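Local coordinates for putative major capsid protein (Cafeteriavirus-dependent mavirus, PDB 6G44) that probably forms the building block of the virophage's protein shell, as a major capsid protein with a double jelly-roll fold, at residues C[436-448]-C[491-503]. Numbering follows the deposited sequence.
Sequences KDYNVMANANKSI and DLTLYTPDQLLRS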
ATOM      1  N   LYS C 436     -28.006 -26.750   5.717  1.00 21.72           N
ATOM      2  CA  LYS C 436     -29.032 -27.384   4.906  1.00 24.49           C
ATOM      3  C   LYS C 436     -30.341 -26.581   4.944  1.00 21.35           C
ATOM      4  O   LYS C 436     -31.094 -26.589   3.958  1.00 22.71           O
ATOM      5  CB  LYS C 436     -29.218 -28.869   5.248  1.00 28.75           C
ATOM      6  CG  LYS C 436     -29.675 -29.203   6.652  1.00 33.21           C
ATOM      7  CD  LYS C 436     -29.950 -30.710   6.803  1.00 37.39           C
ATOM      8  CE  LYS C 436     -31.194 -31.145   6.039  1.00 39.65           C
ATOM      9  NZ  LYS C 436     -31.658 -32.511   6.406  1.00 43.06           N
ATOM     10  N   ASP C 437     -30.595 -25.878   6.049  1.00 20.34           N
ATOM     11  CA  ASP C 437     -31.780 -25.017   6.151  1.00 19.95           C
ATOM     12  C   ASP C 437     -31.528 -23.719   5.377  1.00 19.83           C
ATOM     13  O   ASP C 437     -30.917 -22.786   5.900  1.00 19.25           O
ATOM     14  CB  ASP C 437     -32.133 -24.748   7.610  1.00 19.34           C
ATOM     15  CG  ASP C 437     -33.434 -23.986   7.766  1.00 19.79           C
ATOM     16  OD1 ASP C 437     -33.983 -23.552   6.736  1.00 19.86           O
ATOM     17  OD2 ASP C 437     -33.878 -23.855   8.916  1.00 20.77           O
ATOM     18  N   TYR C 438     -31.981 -23.697   4.122  1.00 19.58           N
ATOM     19  CA  TYR C 438     -31.846 -22.549   3.218  1.00 21.03           C
ATOM     20  C   TYR C 438     -32.561 -21.293   3.727  1.00 20.16           C
ATOM     21  O   TYR C 438     -32.291 -20.202   3.218  1.00 20.49           O
ATOM     22  CB  TYR C 438     -32.311 -22.900   1.798  1.00 24.02           C
ATOM     23  CG  TYR C 438     -33.667 -23.566   1.756  1.00 25.91           C
ATOM     24  CD1 TYR C 438     -34.833 -22.813   1.862  1.00 26.22           C
ATOM     25  CD2 TYR C 438     -33.785 -24.965   1.626  1.00 27.54           C
ATOM     26  CE1 TYR C 438     -36.082 -23.415   1.839  1.00 28.08           C
ATOM     27  CE2 TYR C 438     -35.028 -25.577   1.607  1.00 27.39           C
ATOM     28  CZ  TYR C 438     -36.180 -24.802   1.709  1.00 29.01           C
ATOM     29  OH  TYR C 438     -37.443 -25.366   1.700  1.00 30.72           O
ATOM     30  N   ASN C 439     -33.441 -21.424   4.725  1.00 18.66           N
ATOM     31  CA  ASN C 439     -34.119 -20.254   5.294  1.00 18.90           C
ATOM     32  C   ASN C 439     -33.245 -19.419   6.220  1.00 17.05           C
ATOM     33  O   ASN C 439     -33.633 -18.298   6.560  1.00 16.80           O
ATOM     34  CB  ASN C 439     -35.387 -20.657   6.054  1.00 19.61           C
ATOM     35  CG  ASN C 439     -36.437 -21.272   5.157  1.00 21.17           C
ATOM     36  OD1 ASN C 439     -36.686 -20.804   4.047  1.00 22.28           O
ATOM     37  ND2 ASN C 439     -37.034 -22.366   5.629  1.00 25.34           N
ATOM     38  N   VAL C 440     -32.119 -19.962   6.677  1.00 16.10           N
ATOM     39  CA  VAL C 440     -31.231 -19.224   7.570  1.00 15.77           C
ATOM     40  C   VAL C 440     -30.306 -18.362   6.713  1.00 15.81           C
ATOM     41  O   VAL C 440     -29.246 -18.805   6.251  1.00 15.73           O
ATOM     42  CB  VAL C 440     -30.442 -20.152   8.516  1.00 15.99           C
ATOM     43  CG1 VAL C 440     -29.563 -19.338   9.439  1.00 16.53           C
ATOM     44  CG2 VAL C 440     -31.386 -21.002   9.341  1.00 16.32           C
ATOM     45  N   MET C 441     -30.766 -17.141   6.473  1.00 15.71           N
ATOM     46  CA  MET C 441     -30.120 -16.152   5.616  1.00 15.75           C
ATOM     47  C   MET C 441     -29.998 -14.843   6.395  1.00 14.81           C
ATOM     48  O   MET C 441     -30.875 -14.516   7.187  1.00 13.78           O
ATOM     49  CB  MET C 441     -30.983 -15.890   4.388  1.00 17.14           C
ATOM     50  CG  MET C 441     -31.181 -17.103   3.496  1.00 18.44           C
ATOM     51  SD  MET C 441     -32.235 -16.804   2.082  1.00 21.51           S
ATOM     52  CE  MET C 441     -31.174 -15.791   1.070  1.00 21.10           C
ATOM     53  N   ALA C 442     -28.938 -14.076   6.140  1.00 13.85           N
ATOM     54  CA  ALA C 442     -28.759 -12.779   6.762  1.00 13.44           C
ATOM     55  C   ALA C 442     -30.008 -11.932   6.558  1.00 13.05           C
ATOM     56  O   ALA C 442     -30.528 -11.838   5.436  1.00 13.04           O
ATOM     57  CB  ALA C 442     -27.552 -12.076   6.169  1.00 13.23           C
ATOM     58  N   ASN C 443     -30.491 -11.347   7.652  1.00 13.10           N
ATOM     59  CA  ASN C 443     -31.679 -10.456   7.672  1.00 13.75           C
ATOM     60  C   ASN C 443     -33.014 -11.198   7.633  1.00 15.44           C
ATOM     61  O   ASN C 443     -34.073 -10.572   7.561  1.00 15.75           O
ATOM     62  CB  ASN C 443     -31.614  -9.380   6.575  1.00 14.04           C
ATOM     63  CG  ASN C 443     -30.443  -8.459   6.768  1.00 14.41           C
ATOM     64  OD1 ASN C 443     -30.101  -8.155   7.894  1.00 15.09           O
ATOM     65  ND2 ASN C 443     -29.791  -8.045   5.672  1.00 15.47           N
ATOM     66  N   ALA C 444     -33.000 -12.516   7.724  1.00 15.17           N
ATOM     67  CA  ALA C 444     -34.270 -13.252   7.813  1.00 16.16           C
ATOM     68  C   ALA C 444     -34.869 -13.061   9.196  1.00 16.16           C
ATOM     69  O   ALA C 444     -34.175 -13.163  10.209  1.00 16.13           O
ATOM     70  CB  ALA C 444     -34.056 -14.724   7.566  1.00 16.26           C
ATOM     71  N   ASN C 445     -36.186 -12.841   9.237  1.00 17.77           N
ATOM     72  CA  ASN C 445     -36.896 -12.775  10.519  0.50 19.14           C
ATOM     73  C   ASN C 445     -37.250 -14.174  11.034  1.00 20.32           C
ATOM     74  O   ASN C 445     -38.388 -14.465  11.398  1.00 26.16           O
ATOM     75  CB  ASN C 445     -38.148 -11.906  10.400  0.50 19.93           C
ATOM     76  CG  ASN C 445     -38.756 -11.599  11.750  0.50 21.39           C
ATOM     77  OD1 ASN C 445     -38.085 -11.684  12.778  0.50 23.32           O
ATOM     78  ND2 ASN C 445     -40.040 -11.254  11.755  0.50 23.68           N
ATOM     79  N   LYS C 446     -36.262 -15.049  11.083  1.00 19.61           N
ATOM     80  CA  LYS C 446     -36.439 -16.428  11.484  1.00 19.33           C
ATOM     81  C   LYS C 446     -35.667 -16.590  12.781  1.00 18.97           C
ATOM     82  O   LYS C 446     -34.485 -16.206  12.850  1.00 18.40           O
ATOM     83  CB  LYS C 446     -35.868 -17.366  10.431  1.00 20.88           C
ATOM     84  CG  LYS C 446     -35.942 -18.830  10.834  1.00 22.80           C
ATOM     85  CD  LYS C 446     -35.295 -19.777   9.844  1.00 24.93           C
ATOM     86  CE  LYS C 446     -35.108 -21.140  10.481  1.00 25.67           C
ATOM     87  NZ  LYS C 446     -36.416 -21.745  10.909  1.00 27.31           N
ATOM     88  N   SER C 447     -36.307 -17.165  13.802  1.00 18.92           N
ATOM     89  CA  SER C 447     -35.651 -17.412  15.076  0.50 18.94           C
ATOM     90  C   SER C 447     -34.681 -18.589  14.932  1.00 19.22           C
ATOM     91  O   SER C 447     -35.001 -19.594  14.279  1.00 19.16           O
ATOM     92  CB  SER C 447     -36.682 -17.708  16.180  0.50 19.58           C
ATOM     93  OG  SER C 447     -37.551 -16.601  16.373  0.50 19.59           O
ATOM     94  N   ILE C 448     -33.500 -18.451  15.514  1.00 18.35           N
ATOM     95  CA  ILE C 448     -32.492 -19.510  15.523  1.00 18.21           C
ATOM     96  C   ILE C 448     -31.881 -19.656  16.902  1.00 17.93           C
ATOM     97  O   ILE C 448     -31.924 -18.739  17.728  1.00 19.57           O
ATOM     98  CB  ILE C 448     -31.361 -19.270  14.481  1.00 18.73           C
ATOM     99  CG1 ILE C 448     -30.636 -17.930  14.731  1.00 19.21           C
ATOM    100  CG2 ILE C 448     -31.940 -19.370  13.080  1.00 19.78           C
ATOM    101  CD1 ILE C 448     -29.381 -17.758  13.885  1.00 19.65           C
ATOM    102  N   ASP C 491     -34.163   0.699  13.112  1.00 15.84           N
ATOM    103  CA  ASP C 491     -34.761  -0.631  13.070  1.00 16.40           C
ATOM    104  C   ASP C 491     -33.875  -1.568  12.277  1.00 15.14           C
ATOM    105  O   ASP C 491     -33.261  -1.177  11.282  1.00 14.23           O
ATOM    106  CB  ASP C 491     -36.131  -0.613  12.354  1.00 19.22           C
ATOM    107  CG  ASP C 491     -37.264  -0.177  13.237  1.00 22.44           C
ATOM    108  OD1 ASP C 491     -37.514  -0.815  14.273  1.00 25.62           O
ATOM    109  OD2 ASP C 491     -37.893   0.833  12.879  1.00 26.53           O
ATOM    110  N   LEU C 492     -33.903  -2.824  12.686  1.00 14.62           N
ATOM    111  CA  LEU C 492     -33.277  -3.891  11.927  1.00 14.85           C
ATOM    112  C   LEU C 492     -33.955  -4.041  10.572  1.00 16.10           C
ATOM    113  O   LEU C 492     -35.150  -3.759  10.433  1.00 18.23           O
ATOM    114  CB  LEU C 492     -33.385  -5.206  12.697  1.00 14.67           C
ATOM    115  CG  LEU C 492     -32.719  -5.283  14.059  1.00 14.76           C
ATOM    116  CD1 LEU C 492     -32.962  -6.660  14.669  1.00 14.86           C
ATOM    117  CD2 LEU C 492     -31.217  -4.967  13.995  1.00 15.56           C
ATOM    118  N   THR C 493     -33.193  -4.460   9.571  1.00 16.16           N
ATOM    119  CA  THR C 493     -33.697  -4.697   8.234  1.00 17.55           C
ATOM    120  C   THR C 493     -34.047  -6.176   8.172  1.00 18.53           C
ATOM    121  O   THR C 493     -33.158  -7.014   7.960  1.00 22.12           O
ATOM    122  CB  THR C 493     -32.629  -4.333   7.171  1.00 17.04           C
ATOM    123  OG1 THR C 493     -31.399  -5.029   7.443  1.00 18.55           O
ATOM    124  CG2 THR C 493     -32.349  -2.854   7.184  1.00 18.98           C
ATOM    125  N   LEU C 494     -35.306  -6.504   8.430  1.00 16.78           N
ATOM    126  CA  LEU C 494     -35.773  -7.896   8.498  1.00 16.64           C
ATOM    127  C   LEU C 494     -36.839  -8.204   7.452  1.00 16.08           C
ATOM    128  O   LEU C 494     -37.722  -7.371   7.181  1.00 17.95           O
ATOM    129  CB  LEU C 494     -36.318  -8.198   9.891  1.00 16.44           C
ATOM    130  CG  LEU C 494     -35.345  -8.033  11.050  1.00 16.94           C
ATOM    131  CD1 LEU C 494     -36.057  -8.282  12.370  1.00 19.32           C
ATOM    132  CD2 LEU C 494     -34.141  -8.947  10.894  1.00 17.35           C
ATOM    133  N   TYR C 495     -36.761  -9.406   6.889  1.00 15.89           N
ATOM    134  CA  TYR C 495     -37.625  -9.871   5.820  1.00 15.81           C
ATOM    135  C   TYR C 495     -37.919 -11.349   6.034  1.00 16.19           C
ATOM    136  O   TYR C 495     -37.193 -12.037   6.746  1.00 16.00           O
ATOM    137  CB  TYR C 495     -36.967  -9.654   4.439  1.00 16.14           C
ATOM    138  CG  TYR C 495     -36.482  -8.246   4.284  1.00 17.66           C
ATOM    139  CD1 TYR C 495     -37.317  -7.236   3.820  1.00 19.84           C
ATOM    140  CD2 TYR C 495     -35.208  -7.907   4.720  1.00 18.76           C
ATOM    141  CE1 TYR C 495     -36.844  -5.914   3.762  1.00 20.44           C
ATOM    142  CE2 TYR C 495     -34.750  -6.616   4.684  1.00 19.89           C
ATOM    143  CZ  TYR C 495     -35.554  -5.627   4.213  1.00 21.03           C
ATOM    144  OH  TYR C 495     -35.023  -4.348   4.185  1.00 24.38           O
ATOM    145  N   THR C 496     -38.974 -11.851   5.401  1.00 16.29           N
ATOM    146  CA  THR C 496     -39.246 -13.268   5.502  1.00 16.96           C
ATOM    147  C   THR C 496     -38.215 -14.051   4.690  1.00 16.23           C
ATOM    148  O   THR C 496     -37.711 -13.547   3.670  1.00 15.86           O
ATOM    149  CB  THR C 496     -40.639 -13.649   4.986  1.00 17.79           C
ATOM    150  OG1 THR C 496     -40.721 -13.382   3.584  1.00 18.54           O
ATOM    151  CG2 THR C 496     -41.732 -12.873   5.748  1.00 18.53           C
ATOM    152  N   PRO C 497     -37.940 -15.308   5.101  1.00 16.53           N
ATOM    153  CA  PRO C 497     -37.087 -16.124   4.245  1.00 17.63           C
ATOM    154  C   PRO C 497     -37.604 -16.204   2.805  1.00 18.63           C
ATOM    155  O   PRO C 497     -36.823 -16.119   1.857  1.00 19.82           O
ATOM    156  CB  PRO C 497     -37.106 -17.492   4.940  1.00 17.63           C
ATOM    157  CG  PRO C 497     -37.343 -17.195   6.368  1.00 17.45           C
ATOM    158  CD  PRO C 497     -38.194 -15.948   6.402  1.00 17.95           C
ATOM    159  N   ASP C 498     -38.922 -16.327   2.630  1.00 19.63           N
ATOM    160  CA  ASP C 498     -39.469 -16.377   1.297  1.00 21.00           C
ATOM    161  C   ASP C 498     -39.166 -15.119   0.488  1.00 19.24           C
ATOM    162  O   ASP C 498     -38.837 -15.221  -0.685  1.00 20.08           O
ATOM    163  CB  ASP C 498     -40.985 -16.661   1.317  1.00 22.86           C
ATOM    164  CG  ASP C 498     -41.315 -18.092   1.707  1.00 26.97           C
ATOM    165  OD1 ASP C 498     -40.421 -18.982   1.685  1.00 29.63           O
ATOM    166  OD2 ASP C 498     -42.497 -18.319   2.044  1.00 31.86           O
ATOM    167  N   GLN C 499     -39.236 -13.928   1.093  1.00 18.10           N
ATOM    168  CA  GLN C 499     -38.895 -12.730   0.335  0.50 18.11           C
ATOM    169  C   GLN C 499     -37.431 -12.731  -0.076  1.00 17.77           C
ATOM    170  O   GLN C 499     -37.110 -12.351  -1.190  1.00 18.04           O
ATOM    171  CB  GLN C 499     -39.192 -11.436   1.072  0.50 18.00           C
ATOM    172  CG  GLN C 499     -39.025 -10.272   0.110  0.50 18.45           C
ATOM    173  CD  GLN C 499     -39.097  -8.912   0.726  0.50 18.14           C
ATOM    174  OE1 GLN C 499     -38.385  -8.007   0.286  0.50 16.85           O
ATOM    175  NE2 GLN C 499     -39.958  -8.744   1.714  0.50 18.10           N
ATOM    176  N   LEU C 500     -36.557 -13.172   0.818  1.00 18.40           N
ATOM    177  CA  LEU C 500     -35.130 -13.194   0.499  1.00 17.83           C
ATOM    178  C   LEU C 500     -34.816 -14.245  -0.560  1.00 18.48           C
ATOM    179  O   LEU C 500     -34.126 -13.931  -1.528  1.00 18.07           O
ATOM    180  CB  LEU C 500     -34.316 -13.412   1.763  1.00 17.53           C
ATOM    181  CG  LEU C 500     -34.487 -12.321   2.819  1.00 16.75           C
ATOM    182  CD1 LEU C 500     -33.663 -12.667   4.049  1.00 17.13           C
ATOM    183  CD2 LEU C 500     -34.140 -10.942   2.288  1.00 16.70           C
ATOM    184  N   LEU C 501     -35.406 -15.433  -0.429  1.00 19.60           N
ATOM    185  CA  LEU C 501     -35.198 -16.524  -1.392  1.00 21.41           C
ATOM    186  C   LEU C 501     -35.556 -16.117  -2.824  1.00 22.18           C
ATOM    187  O   LEU C 501     -34.914 -16.581  -3.761  1.00 24.18           O
ATOM    188  CB  LEU C 501     -35.987 -17.783  -0.994  1.00 21.80           C
ATOM    189  CG  LEU C 501     -35.442 -18.562   0.206  1.00 22.68           C
ATOM    190  CD1 LEU C 501     -36.505 -19.480   0.784  1.00 23.48           C
ATOM    191  CD2 LEU C 501     -34.206 -19.365  -0.190  1.00 24.51           C
ATOM    192  N   ARG C 502     -36.571 -15.262  -2.993  1.00 22.46           N
ATOM    193  CA  ARG C 502     -37.009 -14.828  -4.320  1.00 23.87           C
ATOM    194  C   ARG C 502     -36.374 -13.515  -4.797  1.00 22.31           C
ATOM    195  O   ARG C 502     -36.734 -13.012  -5.864  1.00 22.88           O
ATOM    196  CB  ARG C 502     -38.552 -14.750  -4.387  1.00 28.03           C
ATOM    197  CG  ARG C 502     -39.223 -13.454  -3.916  1.00 31.81           C
ATOM    198  CD  ARG C 502     -40.739 -13.448  -4.166  1.00 36.01           C
ATOM    199  NE  ARG C 502     -41.461 -14.120  -3.085  1.00 39.42           N
ATOM    200  CZ  ARG C 502     -41.996 -13.537  -2.008  1.00 39.47           C
ATOM    201  NH1 ARG C 502     -42.598 -14.298  -1.097  1.00 43.84           N
ATOM    202  NH2 ARG C 502     -41.952 -12.219  -1.817  1.00 43.31           N
ATOM    203  N   SER C 503     -35.432 -12.959  -4.030  1.00 20.13           N
ATOM    204  CA  SER C 503     -34.852 -11.651  -4.365  1.00 20.13           C
ATOM    205  C   SER C 503     -33.830 -11.832  -5.492  1.00 19.92           C
ATOM    206  O   SER C 503     -33.160 -12.864  -5.544  1.00 20.32           O
ATOM    207  CB  SER C 503     -34.190 -11.017  -3.144  1.00 19.04           C
ATOM    208  OG  SER C 503     -35.174 -10.669  -2.175  1.00 19.56           O
TER
HETATM  209  O   HOH W   1     -39.067 -21.074   2.948  1.00 28.85           O
HETATM  210  O   HOH W   2     -31.239  -6.945  10.435  1.00 17.89           O
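The Tyr438 ring and the Asn439 amide both meet Leu501: its CD1 lies 3.9 Å from Tyr438 CD1, approaching the ring obliquely, and 3.5 Å from Asn439 OD1. The Asn439 side chain crosses that of Pro497 at about a right angle, its OD1 beside Pro497 CB. This is where, in a double jelly-roll capsid protein, the loop before strand 448-457 receives the short helix 497-501, whose N-cap is Thr496: its OG1 accepts from Gln499 N. A single beta bridge pairs Ala444 with Tyr495. Its evidence is two backbone bonds. Tyr495 N donates to Asn443 O at 3.0 Å; Asn445 N donates to Tyr495 O, with an N-H...O angle of 160°. Met441 SD sits 4.0 Å from both Leu500 CB and Leu501 CD2, and a bend at chi3 (72°) brings CE as well against Leu500 CB. Leu500 CD1 reaches the type II turn Met441–Ala444, touching Ala442 O and Ala444 N. Asn443 ND2 hydrogen-bonds to Asp477 OD2 of strand 464-482, while its OD1 accepts a weak bond from Thr493 OG1 and faces a water. Glu278 of the second subunit and Leu15 of the third pack on Met441, placing the contact at a subunit junction. One water donates to Asn439 OD1 (2.6 Å) and to Asp498 OD1 (2.8 Å).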